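PDB 5ENU: alkyl hydroperoxide reductase/ Thiol specific antioxidant/ Mal allergen from Burkholderia ambifaria, which probably reduces hydrogen peroxide and organic hydroperoxides by means of a reactive cysteine thiol, acting as a thiol-dependent peroxidase. Local coordinates for residues E55-F66 with V147-V158; E103-K113 with R123-I132. One frame throughout, in Å; residues are numbered along the deposited sequence. Where two conformers were deposited one is given.

Contacts 1 and 2 lie about 19 Å apart, centre to centre, on opposite sides of the middle of this single-chain, thioredoxin-like fold. Along the sequence, both segments of contact 2 fall between Glu55-Phe66 and Val147-Val158. Contact 1 pairs helices 50-68 and 150-160 on one face of the mixed sheet; in contact 2 helix 104-109 lies against the other face and leads into a hairpin whose strand 120-132 belongs to the sheet itself. That strand connects the two: Arg127 forms a salt bridge with Glu55, Thr129 probably hydrogen-bonds to His150, and Leu131 packs on Val158. The sheet is thus covered on both sides, as in the three-layer alpha/beta/alpha thioredoxin fold.

Contact 1: E55-F66 with V147-V158; sequences EGLQFRELYPKF and VPGHVDDVLSAV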
loop_
_atom_site.group_PDB
_atom_site.type_symbol
_atom_site.label_atom_id
_atom_site.label_comp_id
_atom_site.label_asym_id
_atom_site.label_seq_id
_atom_site.Cartn_x
_atom_site.Cartn_y
_atom_site.Cartn_z
ATOM N N GLU A 55 -8.700 -7.024 4.476
ATOM C CA GLU A 55 -7.414 -6.995 3.789
ATOM C C GLU A 55 -6.251 -6.923 4.779
ATOM O O GLU A 55 -5.270 -7.667 4.659
ATOM C CB GLU A 55 -7.374 -5.837 2.787
ATOM C CG GLU A 55 -6.138 -5.889 1.897
ATOM C CD GLU A 55 -6.087 -4.832 0.807
ATOM O OE1 GLU A 55 -6.828 -3.833 0.895
ATOM O OE2 GLU A 55 -5.277 -5.029 -0.146
ATOM N N GLY A 56 -6.344 -6.029 5.757
ATOM C CA GLY A 56 -5.291 -5.929 6.761
ATOM C C GLY A 56 -5.106 -7.217 7.549
ATOM O O GLY A 56 -3.973 -7.668 7.759
ATOM N N LEU A 57 -6.215 -7.847 7.966
ATOM C CA LEU A 57 -6.140 -9.103 8.718
ATOM C C LEU A 57 -5.557 -10.231 7.882
ATOM O O LEU A 57 -4.843 -11.089 8.419
ATOM C CB LEU A 57 -7.528 -9.486 9.236
ATOM C CG LEU A 57 -8.018 -8.607 10.401
ATOM C CD1 LEU A 57 -9.437 -8.987 10.757
ATOM C CD2 LEU A 57 -7.124 -8.728 11.614
ATOM N N GLN A 58 -5.823 -10.238 6.567
ATOM C CA GLN A 58 -5.292 -11.312 5.735
ATOM C C GLN A 58 -3.800 -11.124 5.477
ATOM O O GLN A 58 -3.038 -12.102 5.491
ATOM C CB GLN A 58 -6.135 -11.462 4.455
ATOM C CG GLN A 58 -7.508 -12.090 4.792
ATOM C CD GLN A 58 -8.426 -12.290 3.602
ATOM O OE1 GLN A 58 -8.349 -11.577 2.618
ATOM N NE2 GLN A 58 -9.336 -13.248 3.717
ATOM N N PHE A 59 -3.351 -9.873 5.305
ATOM C CA PHE A 59 -1.910 -9.641 5.252
ATOM C C PHE A 59 -1.253 -10.014 6.575
ATOM O O PHE A 59 -0.156 -10.591 6.584
ATOM C CB PHE A 59 -1.582 -8.185 4.888
ATOM C CG PHE A 59 -1.570 -7.898 3.402
ATOM C CD1 PHE A 59 -0.624 -8.482 2.581
ATOM C CD2 PHE A 59 -2.490 -7.010 2.836
ATOM C CE1 PHE A 59 -0.599 -8.214 1.223
ATOM C CE2 PHE A 59 -2.458 -6.714 1.469
ATOM C CZ PHE A 59 -1.510 -7.331 0.667
ATOM N N ARG A 60 -1.921 -9.724 7.705
ATOM C CA ARG A 60 -1.392 -10.115 9.013
ATOM C C ARG A 60 -1.224 -11.626 9.114
ATOM O O ARG A 60 -0.189 -12.122 9.586
ATOM C CB ARG A 60 -2.321 -9.623 10.125
ATOM C CG ARG A 60 -2.019 -10.216 11.479
ATOM C CD ARG A 60 -2.948 -9.606 12.481
ATOM N NE ARG A 60 -2.675 -10.070 13.838
ATOM C CZ ARG A 60 -3.298 -11.097 14.399
ATOM N NH1 ARG A 60 -3.011 -11.465 15.650
ATOM N NH2 ARG A 60 -4.222 -11.748 13.704
ATOM N N GLU A 61 -2.247 -12.379 8.691
ATOM C CA GLU A 61 -2.220 -13.828 8.845
ATOM C C GLU A 61 -1.062 -14.452 8.082
ATOM O O GLU A 61 -0.438 -15.412 8.552
ATOM C CB GLU A 61 -3.546 -14.405 8.360
ATOM C CG GLU A 61 -3.619 -15.908 8.421
ATOM C CD GLU A 61 -4.917 -16.432 7.833
ATOM O OE1 GLU A 61 -5.449 -17.425 8.365
ATOM O OE2 GLU A 61 -5.410 -15.841 6.842
ATOM N N LEU A 62 -0.756 -13.923 6.901
ATOM C CA LEU A 62 0.315 -14.462 6.077
ATOM C C LEU A 62 1.634 -13.721 6.234
ATOM O O LEU A 62 2.612 -14.083 5.568
ATOM C CB LEU A 62 -0.114 -14.512 4.605
ATOM C CG LEU A 62 -1.174 -15.579 4.305
ATOM C CD1 LEU A 62 -1.654 -15.511 2.870
ATOM C CD2 LEU A 62 -0.612 -16.955 4.612
ATOM N N TYR A 63 1.699 -12.735 7.127
ATOM C CA TYR A 63 2.913 -11.938 7.313
ATOM C C TYR A 63 4.186 -12.764 7.476
ATOM O O TYR A 63 5.198 -12.426 6.839
ATOM C CB TYR A 63 2.708 -10.946 8.465
ATOM C CG TYR A 63 3.825 -9.938 8.586
ATOM C CD1 TYR A 63 3.997 -8.964 7.607
ATOM C CD2 TYR A 63 4.693 -9.951 9.669
ATOM C CE1 TYR A 63 4.993 -8.028 7.693
ATOM C CE2 TYR A 63 5.718 -8.990 9.774
ATOM C CZ TYR A 63 5.853 -8.038 8.771
ATOM O OH TYR A 63 6.851 -7.074 8.825
ATOM N N PRO A 64 4.221 -13.830 8.286
ATOM C CA PRO A 64 5.475 -14.594 8.412
ATOM C C PRO A 64 5.947 -15.161 7.094
ATOM O O PRO A 64 7.163 -15.253 6.864
ATOM C CB PRO A 64 5.119 -15.709 9.409
ATOM C CG PRO A 64 3.942 -15.180 10.159
ATOM C CD PRO A 64 3.169 -14.374 9.166
ATOM N N LYS A 65 5.015 -15.530 6.206
ATOM C CA LYS A 65 5.425 -16.062 4.911
ATOM C C LYS A 65 5.989 -14.964 4.006
ATOM O O LYS A 65 6.945 -15.202 3.257
ATOM C CB LYS A 65 4.263 -16.783 4.233
ATOM C CG LYS A 65 3.786 -18.011 4.982
ATOM C CD LYS A 65 2.819 -18.806 4.115
ATOM C CE LYS A 65 2.118 -19.896 4.896
ATOM N NZ LYS A 65 3.089 -20.859 5.449
ATOM N N PHE A 66 5.403 -13.763 4.050
ATOM C CA PHE A 66 5.988 -12.638 3.329
ATOM C C PHE A 66 7.405 -12.363 3.823
ATOM O O PHE A 66 8.338 -12.198 3.024
ATOM C CB PHE A 66 5.115 -11.392 3.485
ATOM C CG PHE A 66 3.884 -11.403 2.619
ATOM C CD1 PHE A 66 3.964 -11.087 1.264
ATOM C CD2 PHE A 66 2.640 -11.734 3.152
ATOM C CE1 PHE A 66 2.827 -11.104 0.466
ATOM C CE2 PHE A 66 1.501 -11.758 2.339
ATOM C CZ PHE A 66 1.602 -11.430 0.998
ATOM N N VAL A 147 -10.970 -7.813 -2.512
ATOM C CA VAL A 147 -10.147 -8.397 -1.448
ATOM C C VAL A 147 -10.028 -9.919 -1.554
ATOM O O VAL A 147 -8.902 -10.441 -1.441
ATOM C CB VAL A 147 -10.612 -7.934 -0.055
ATOM C CG1 VAL A 147 -9.779 -8.586 1.067
ATOM C CG2 VAL A 147 -10.532 -6.423 0.051
ATOM N N PRO A 148 -11.112 -10.682 -1.759
ATOM C CA PRO A 148 -10.975 -12.147 -1.733
ATOM C C PRO A 148 -9.945 -12.658 -2.728
ATOM O O PRO A 148 -9.957 -12.285 -3.905
ATOM C CB PRO A 148 -12.384 -12.642 -2.073
ATOM C CG PRO A 148 -13.285 -11.590 -1.525
ATOM C CD PRO A 148 -12.535 -10.288 -1.846
ATOM N N GLY A 149 -9.024 -13.493 -2.234
ATOM C CA GLY A 149 -7.975 -14.075 -3.051
ATOM C C GLY A 149 -6.757 -13.193 -3.252
ATOM O O GLY A 149 -5.706 -13.698 -3.688
ATOM N N HIS A 150 -6.846 -11.906 -2.908
ATOM C CA HIS A 150 -5.810 -10.953 -3.282
ATOM C C HIS A 150 -4.500 -11.176 -2.528
ATOM O O HIS A 150 -3.431 -11.226 -3.145
ATOM C CB HIS A 150 -6.290 -9.511 -3.105
ATOM C CG HIS A 150 -5.258 -8.502 -3.496
ATOM N ND1 HIS A 150 -4.682 -8.484 -4.755
ATOM C CD2 HIS A 150 -4.712 -7.466 -2.816
ATOM C CE1 HIS A 150 -3.801 -7.501 -4.812
ATOM N NE2 HIS A 150 -3.803 -6.866 -3.650
ATOM N N VAL A 151 -4.550 -11.322 -1.199
ATOM C CA VAL A 151 -3.314 -11.539 -0.450
ATOM C C VAL A 151 -2.623 -12.815 -0.907
ATOM O O VAL A 151 -1.388 -12.856 -1.032
ATOM C CB VAL A 151 -3.585 -11.517 1.067
ATOM C CG1 VAL A 151 -2.313 -11.806 1.864
ATOM C CG2 VAL A 151 -4.149 -10.163 1.472
ATOM N N ASP A 152 -3.398 -13.871 -1.192
ATOM C CA ASP A 152 -2.811 -15.107 -1.725
ATOM C C ASP A 152 -2.058 -14.837 -3.024
ATOM O O ASP A 152 -0.947 -15.341 -3.231
ATOM C CB ASP A 152 -3.914 -16.134 -2.019
ATOM C CG ASP A 152 -4.528 -16.745 -0.764
ATOM O OD1 ASP A 152 -5.634 -17.320 -0.884
ATOM O OD2 ASP A 152 -3.918 -16.681 0.323
ATOM N N ASP A 153 -2.674 -14.063 -3.932
ATOM C CA ASP A 153 -2.033 -13.739 -5.200
ATOM C C ASP A 153 -0.758 -12.937 -4.981
ATOM O O ASP A 153 0.251 -13.166 -5.659
ATOM C CB ASP A 153 -2.992 -12.930 -6.085
ATOM C CG ASP A 153 -4.201 -13.733 -6.555
ATOM O OD1 ASP A 153 -4.166 -14.980 -6.526
ATOM O OD2 ASP A 153 -5.190 -13.103 -7.000
ATOM N N VAL A 154 -0.792 -11.960 -4.074
ATOM C CA VAL A 154 0.400 -11.156 -3.837
ATOM C C VAL A 154 1.512 -12.018 -3.247
ATOM O O VAL A 154 2.680 -11.892 -3.642
ATOM C CB VAL A 154 0.070 -9.929 -2.972
ATOM C CG1 VAL A 154 1.324 -9.097 -2.683
ATOM C CG2 VAL A 154 -0.988 -9.074 -3.653
ATOM N N LEU A 155 1.170 -12.932 -2.325
ATOM C CA LEU A 155 2.202 -13.797 -1.754
ATOM C C LEU A 155 2.823 -14.679 -2.831
ATOM O O LEU A 155 4.048 -14.842 -2.881
ATOM C CB LEU A 155 1.638 -14.657 -0.625
ATOM C CG LEU A 155 2.645 -15.623 0.023
ATOM C CD1 LEU A 155 3.865 -14.925 0.630
ATOM C CD2 LEU A 155 1.956 -16.513 1.055
ATOM N N SER A 156 1.994 -15.260 -3.704
ATOM C CA SER A 156 2.536 -16.062 -4.797
ATOM C C SER A 156 3.499 -15.239 -5.643
ATOM O O SER A 156 4.586 -15.704 -5.995
ATOM C CB SER A 156 1.398 -16.613 -5.659
ATOM O OG SER A 156 0.574 -17.498 -4.922
ATOM N N ALA A 157 3.132 -13.995 -5.954
ATOM C CA ALA A 157 4.004 -13.160 -6.771
ATOM C C ALA A 157 5.316 -12.858 -6.048
ATOM O O ALA A 157 6.393 -12.932 -6.652
ATOM C CB ALA A 157 3.261 -11.874 -7.152
ATOM N N VAL A 158 5.244 -12.549 -4.748
ATOM C CA VAL A 158 6.446 -12.317 -3.950
ATOM C C VAL A 158 7.359 -13.538 -3.993
ATOM O O VAL A 158 8.584 -13.424 -4.166
ATOM C CB VAL A 158 6.055 -11.954 -2.504
ATOM C CG1 VAL A 158 7.233 -12.124 -1.539
ATOM C CG2 VAL A 158 5.510 -10.506 -2.431
HETATM O O HOH W 1 -7.129 -11.411 0.349
#
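Phe66 and Phe59 each receive a methyl group from helix 150-158 over one ring face. Leu155 CD1 stands over the centre of the Phe66 ring, 3.9 Å from its centroid and 9° off the normal, while Val151 CG1 and Val158 CG2 meet that ring at its edge. On Phe59 the CH-pi partner is Val151 CG2, 3.7 Å from the centroid and almost on the normal, with Val154 CG1 at the edge. Val151 CG1, anti to its backbone N (chi1 177°), reaches Phe66 CE2 at 3.8 Å and Leu62 CD1 at 3.9 Å and also brushes Phe59 CD1, while CG2 packs on Gln58 CB besides covering Phe59. Val151 is therefore a knob among Gln58, Phe59, Leu62 and Phe66, and Phe66 in turn sits among Val151, Val154, Leu155 and Val158. At the solvent-facing margin, Leu155 CD2 lies against the aliphatic part of Lys65. Near the start of the second helix a water donates to Gln58 OE1 (2.6 Å) and to Val147 O, and accepts from Val151 N at 3.0 Å, tying a first-turn amide to the neighbouring helix. Glu55 OE2 comes to the edge of the His150 ring, 3.7 Å from CD2; the stronger partners are Arg127 for the carboxylate and Thr129 for His150 NE2. Tyr42, which stacks on Phe59, and Val40 of strand 38-43 lie beneath. The helices cross at -37°; two roughly parallel helices packed on one face of the central sheet are the layout of the thioredoxin fold, to which peroxiredoxins belong.

Contact 2: E103-K113 with R123-I132; sequences EALCALFDVIK and RGIERSTFLI
An antiparallel beta hairpin, strands 112-117 and 120-132, carries this contact, with the short helix 104-109 leading into its first strand. Lys113 and Gly124 form a hydrogen-bonded pair: Lys113 N donates to Gly124 O at 2.8 Å, and Gly124 N returns a bond to Lys113 O. Ile112 and Ile125 make the adjoining non-hydrogen-bonded pair, beyond which Glu126 N gives a nearly straight bond to Val111 O (2.9 Å). Glu103, at the N-cap position, sends an extended side chain to Arg123, whose NE donates to the syn lone pair of OE1 at 2.9 Å. Carboxylate and guanidinium lie only 13° from coplanar, and Ile112 CG2 lies over one guanidinium face, towards its rim. Arg78 is a second partner, binding Glu103 OE2 and also Arg123 O. Lys113 NZ and Glu126 OE2 form a long ion pair at 3.8 Å. Farther along, a CD2-CE2 edge of Phe109 meets the face of Phe130 in an edge-to-face pair, centroids 4.7 Å apart and planes at 58°; CD2 stands over the ring centre. Val111 CG1, beside its backbone N (chi1 -59°), is brought to the edge of Phe130, 3.9 Å from CE2, and also touches Ser128. Cys106 SG packs on Ile125 CD1 at 3.7 Å. A Schellman motif at Asp110 turns the chain from the helix toward the hairpin. Phe109 also meets Phe43 and Leu41 of strand 38-43, Phe130 touches Ala141 and Leu138 of strand 138-143, and strand 120-132 runs on between those two strands into the central sheet.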
loop_
_atom_site.group_PDB
_atom_site.type_symbol
_atom_site.label_atom_id
_atom_site.label_comp_id
_atom_site.label_asym_id
_atom_site.label_seq_id
_atom_site.Cartn_x
_atom_site.Cartn_y
_atom_site.Cartn_z
ATOM N N GLU A 103 -1.769 13.152 0.101
ATOM C CA GLU A 103 -1.964 12.478 -1.187
ATOM C C GLU A 103 -0.699 12.351 -2.027
ATOM O O GLU A 103 -0.797 12.023 -3.214
ATOM C CB GLU A 103 -3.104 13.070 -2.025
ATOM C CG GLU A 103 -4.447 12.578 -1.577
ATOM C CD GLU A 103 -5.606 13.010 -2.477
ATOM O OE1 GLU A 103 -5.379 13.507 -3.602
ATOM O OE2 GLU A 103 -6.762 12.841 -2.034
ATOM N N ALA A 104 0.487 12.594 -1.463
ATOM C CA ALA A 104 1.716 12.447 -2.250
ATOM C C ALA A 104 1.839 11.046 -2.857
ATOM O O ALA A 104 2.130 10.894 -4.056
ATOM C CB ALA A 104 2.945 12.777 -1.403
ATOM N N LEU A 105 1.642 9.996 -2.051
ATOM C CA LEU A 105 1.794 8.648 -2.599
ATOM C C LEU A 105 0.618 8.272 -3.490
ATOM O O LEU A 105 0.796 7.580 -4.493
ATOM C CB LEU A 105 1.961 7.614 -1.488
ATOM C CG LEU A 105 3.351 7.409 -0.881
ATOM C CD1 LEU A 105 3.820 8.655 -0.128
ATOM C CD2 LEU A 105 3.338 6.187 0.028
ATOM N N CYS A 106 -0.596 8.710 -3.135
ATOM C CA CYS A 106 -1.747 8.386 -3.981
ATOM C C CYS A 106 -1.588 8.986 -5.366
ATOM O O CYS A 106 -1.967 8.368 -6.375
ATOM C CB CYS A 106 -3.037 8.882 -3.337
ATOM S SG CYS A 106 -3.612 7.975 -1.896
ATOM N N ALA A 107 -1.000 10.185 -5.430
ATOM C CA ALA A 107 -0.728 10.824 -6.710
ATOM C C ALA A 107 0.371 10.079 -7.459
ATOM O O ALA A 107 0.246 9.812 -8.660
ATOM C CB ALA A 107 -0.323 12.271 -6.465
ATOM N N LEU A 108 1.457 9.729 -6.758
ATOM C CA LEU A 108 2.582 9.041 -7.384
ATOM C C LEU A 108 2.156 7.698 -7.979
ATOM O O LEU A 108 2.574 7.338 -9.087
ATOM C CB LEU A 108 3.700 8.857 -6.359
ATOM C CG LEU A 108 4.930 8.054 -6.804
ATOM C CD1 LEU A 108 5.551 8.678 -8.043
ATOM C CD2 LEU A 108 5.922 7.961 -5.641
ATOM N N PHE A 109 1.328 6.942 -7.262
ATOM C CA PHE A 109 0.868 5.628 -7.701
ATOM C C PHE A 109 -0.420 5.685 -8.502
ATOM O O PHE A 109 -0.874 4.649 -8.995
ATOM C CB PHE A 109 0.771 4.669 -6.513
ATOM C CG PHE A 109 2.118 4.205 -6.034
ATOM C CD1 PHE A 109 2.899 5.009 -5.201
ATOM C CD2 PHE A 109 2.623 2.969 -6.445
ATOM C CE1 PHE A 109 4.167 4.583 -4.791
ATOM C CE2 PHE A 109 3.887 2.538 -6.041
ATOM C CZ PHE A 109 4.666 3.346 -5.213
ATOM N N ASP A 110 -1.001 6.876 -8.639
ATOM C CA ASP A 110 -2.141 7.123 -9.522
ATOM C C ASP A 110 -3.366 6.290 -9.124
ATOM O O ASP A 110 -4.027 5.668 -9.956
ATOM C CB ASP A 110 -1.768 6.960 -11.002
ATOM C CG ASP A 110 -2.776 7.604 -11.922
ATOM O OD1 ASP A 110 -3.442 8.585 -11.515
ATOM O OD2 ASP A 110 -2.903 7.113 -13.058
ATOM N N VAL A 111 -3.692 6.309 -7.826
ATOM C CA VAL A 111 -4.812 5.522 -7.300
ATOM C C VAL A 111 -6.052 6.353 -7.001
ATOM O O VAL A 111 -7.059 5.787 -6.557
ATOM C CB VAL A 111 -4.419 4.686 -6.059
ATOM C CG1 VAL A 111 -3.276 3.727 -6.373
ATOM C CG2 VAL A 111 -4.061 5.594 -4.877
ATOM N N ILE A 112 -6.020 7.671 -7.202
ATOM C CA ILE A 112 -7.199 8.477 -6.901
ATOM C C ILE A 112 -8.272 8.210 -7.950
ATOM O O ILE A 112 -7.988 8.137 -9.155
ATOM C CB ILE A 112 -6.838 9.974 -6.835
ATOM C CG1 ILE A 112 -5.849 10.264 -5.703
ATOM C CG2 ILE A 112 -8.112 10.867 -6.755
ATOM C CD1 ILE A 112 -6.393 10.011 -4.286
ATOM N N LYS A 113 -9.519 8.079 -7.502
ATOM C CA LYS A 113 -10.643 7.881 -8.403
ATOM C C LYS A 113 -11.832 8.669 -7.878
ATOM O O LYS A 113 -12.208 8.508 -6.715
ATOM C CB LYS A 113 -11.006 6.392 -8.444
ATOM C CG LYS A 113 -12.138 6.040 -9.390
ATOM C CD LYS A 113 -12.548 4.573 -9.235
ATOM C CE LYS A 113 -13.473 4.128 -10.367
ATOM N NZ LYS A 113 -12.710 3.858 -11.624
ATOM N N ARG A 123 -13.820 12.246 -3.730
ATOM C CA ARG A 123 -12.436 11.887 -4.037
ATOM C C ARG A 123 -12.055 10.631 -3.252
ATOM O O ARG A 123 -11.864 10.687 -2.032
ATOM C CB ARG A 123 -11.515 13.057 -3.693
ATOM C CG ARG A 123 -10.107 12.899 -4.251
ATOM C CD ARG A 123 -9.226 14.071 -3.826
ATOM N NE ARG A 123 -8.009 14.134 -4.626
ATOM C CZ ARG A 123 -7.956 14.665 -5.841
ATOM N NH1 ARG A 123 -6.817 14.663 -6.524
ATOM N NH2 ARG A 123 -9.054 15.211 -6.381
ATOM N N GLY A 124 -11.955 9.491 -3.947
ATOM C CA GLY A 124 -11.653 8.218 -3.322
ATOM C C GLY A 124 -10.330 7.605 -3.773
ATOM O O GLY A 124 -9.665 8.096 -4.691
ATOM N N ILE A 125 -9.939 6.540 -3.070
ATOM C CA ILE A 125 -8.811 5.672 -3.423
ATOM C C ILE A 125 -9.388 4.416 -4.060
ATOM O O ILE A 125 -10.316 3.809 -3.512
ATOM C CB ILE A 125 -8.017 5.263 -2.160
ATOM C CG1 ILE A 125 -7.137 6.397 -1.646
ATOM C CG2 ILE A 125 -7.174 3.968 -2.402
ATOM C CD1 ILE A 125 -6.335 5.995 -0.429
ATOM N N GLU A 126 -8.819 4.005 -5.187
ATOM C CA GLU A 126 -9.088 2.705 -5.780
ATOM C C GLU A 126 -8.171 1.682 -5.110
ATOM O O GLU A 126 -6.948 1.823 -5.168
ATOM C CB GLU A 126 -8.755 2.815 -7.270
ATOM C CG GLU A 126 -9.015 1.561 -8.059
ATOM C CD GLU A 126 -8.971 1.786 -9.559
ATOM O OE1 GLU A 126 -7.907 2.160 -10.090
ATOM O OE2 GLU A 126 -10.021 1.601 -10.203
ATOM N N ARG A 127 -8.751 0.674 -4.441
ATOM C CA ARG A 127 -7.950 -0.358 -3.774
ATOM C C ARG A 127 -6.972 -0.988 -4.764
ATOM O O ARG A 127 -7.387 -1.560 -5.773
ATOM C CB ARG A 127 -8.859 -1.455 -3.194
ATOM C CG ARG A 127 -8.134 -2.417 -2.249
ATOM C CD ARG A 127 -9.034 -3.585 -1.796
ATOM N NE ARG A 127 -10.310 -3.127 -1.258
ATOM C CZ ARG A 127 -10.475 -2.647 -0.023
ATOM N NH1 ARG A 127 -11.662 -2.193 0.358
ATOM N NH2 ARG A 127 -9.458 -2.614 0.844
ATOM N N SER A 128 -5.676 -0.868 -4.476
ATOM C CA SER A 128 -4.630 -1.226 -5.424
ATOM C C SER A 128 -3.399 -1.646 -4.638
ATOM O O SER A 128 -3.141 -1.122 -3.546
ATOM C CB SER A 128 -4.243 -0.040 -6.324
ATOM O OG SER A 128 -5.371 0.500 -6.979
ATOM N N THR A 129 -2.605 -2.542 -5.229
ATOM C CA THR A 129 -1.387 -3.052 -4.597
ATOM C C THR A 129 -0.248 -3.033 -5.595
ATOM O O THR A 129 -0.464 -3.214 -6.795
ATOM C CB THR A 129 -1.620 -4.451 -4.059
ATOM O OG1 THR A 129 -2.714 -4.393 -3.148
ATOM C CG2 THR A 129 -0.381 -5.031 -3.364
ATOM N N PHE A 130 0.961 -2.807 -5.083
ATOM C CA PHE A 130 2.165 -2.689 -5.893
ATOM C C PHE A 130 3.266 -3.532 -5.275
ATOM O O PHE A 130 3.499 -3.460 -4.067
ATOM C CB PHE A 130 2.570 -1.221 -5.953
ATOM C CG PHE A 130 1.498 -0.364 -6.556
ATOM C CD1 PHE A 130 1.416 -0.209 -7.944
ATOM C CD2 PHE A 130 0.513 0.220 -5.757
ATOM C CE1 PHE A 130 0.388 0.548 -8.511
ATOM C CE2 PHE A 130 -0.514 0.965 -6.336
ATOM C CZ PHE A 130 -0.561 1.133 -7.707
ATOM N N LEU A 131 3.883 -4.372 -6.087
ATOM C CA LEU A 131 5.005 -5.202 -5.674
ATOM C C LEU A 131 6.267 -4.594 -6.261
ATOM O O LEU A 131 6.435 -4.556 -7.488
ATOM C CB LEU A 131 4.823 -6.649 -6.125
ATOM C CG LEU A 131 6.020 -7.575 -5.915
ATOM C CD1 LEU A 131 6.466 -7.551 -4.461
ATOM C CD2 LEU A 131 5.671 -8.995 -6.341
ATOM N N ILE A 132 7.133 -4.102 -5.382
ATOM C CA ILE A 132 8.382 -3.446 -5.740
ATOM C C ILE A 132 9.505 -4.366 -5.281
ATOM O O ILE A 132 9.470 -4.868 -4.151
ATOM C CB ILE A 132 8.461 -2.066 -5.061
ATOM C CG1 ILE A 132 7.301 -1.167 -5.516
ATOM C CG2 ILE A 132 9.821 -1.417 -5.300
ATOM C CD1 ILE A 132 7.061 0.021 -4.618
HETATM O O HOH W 2 -10.597 2.619 -12.323
#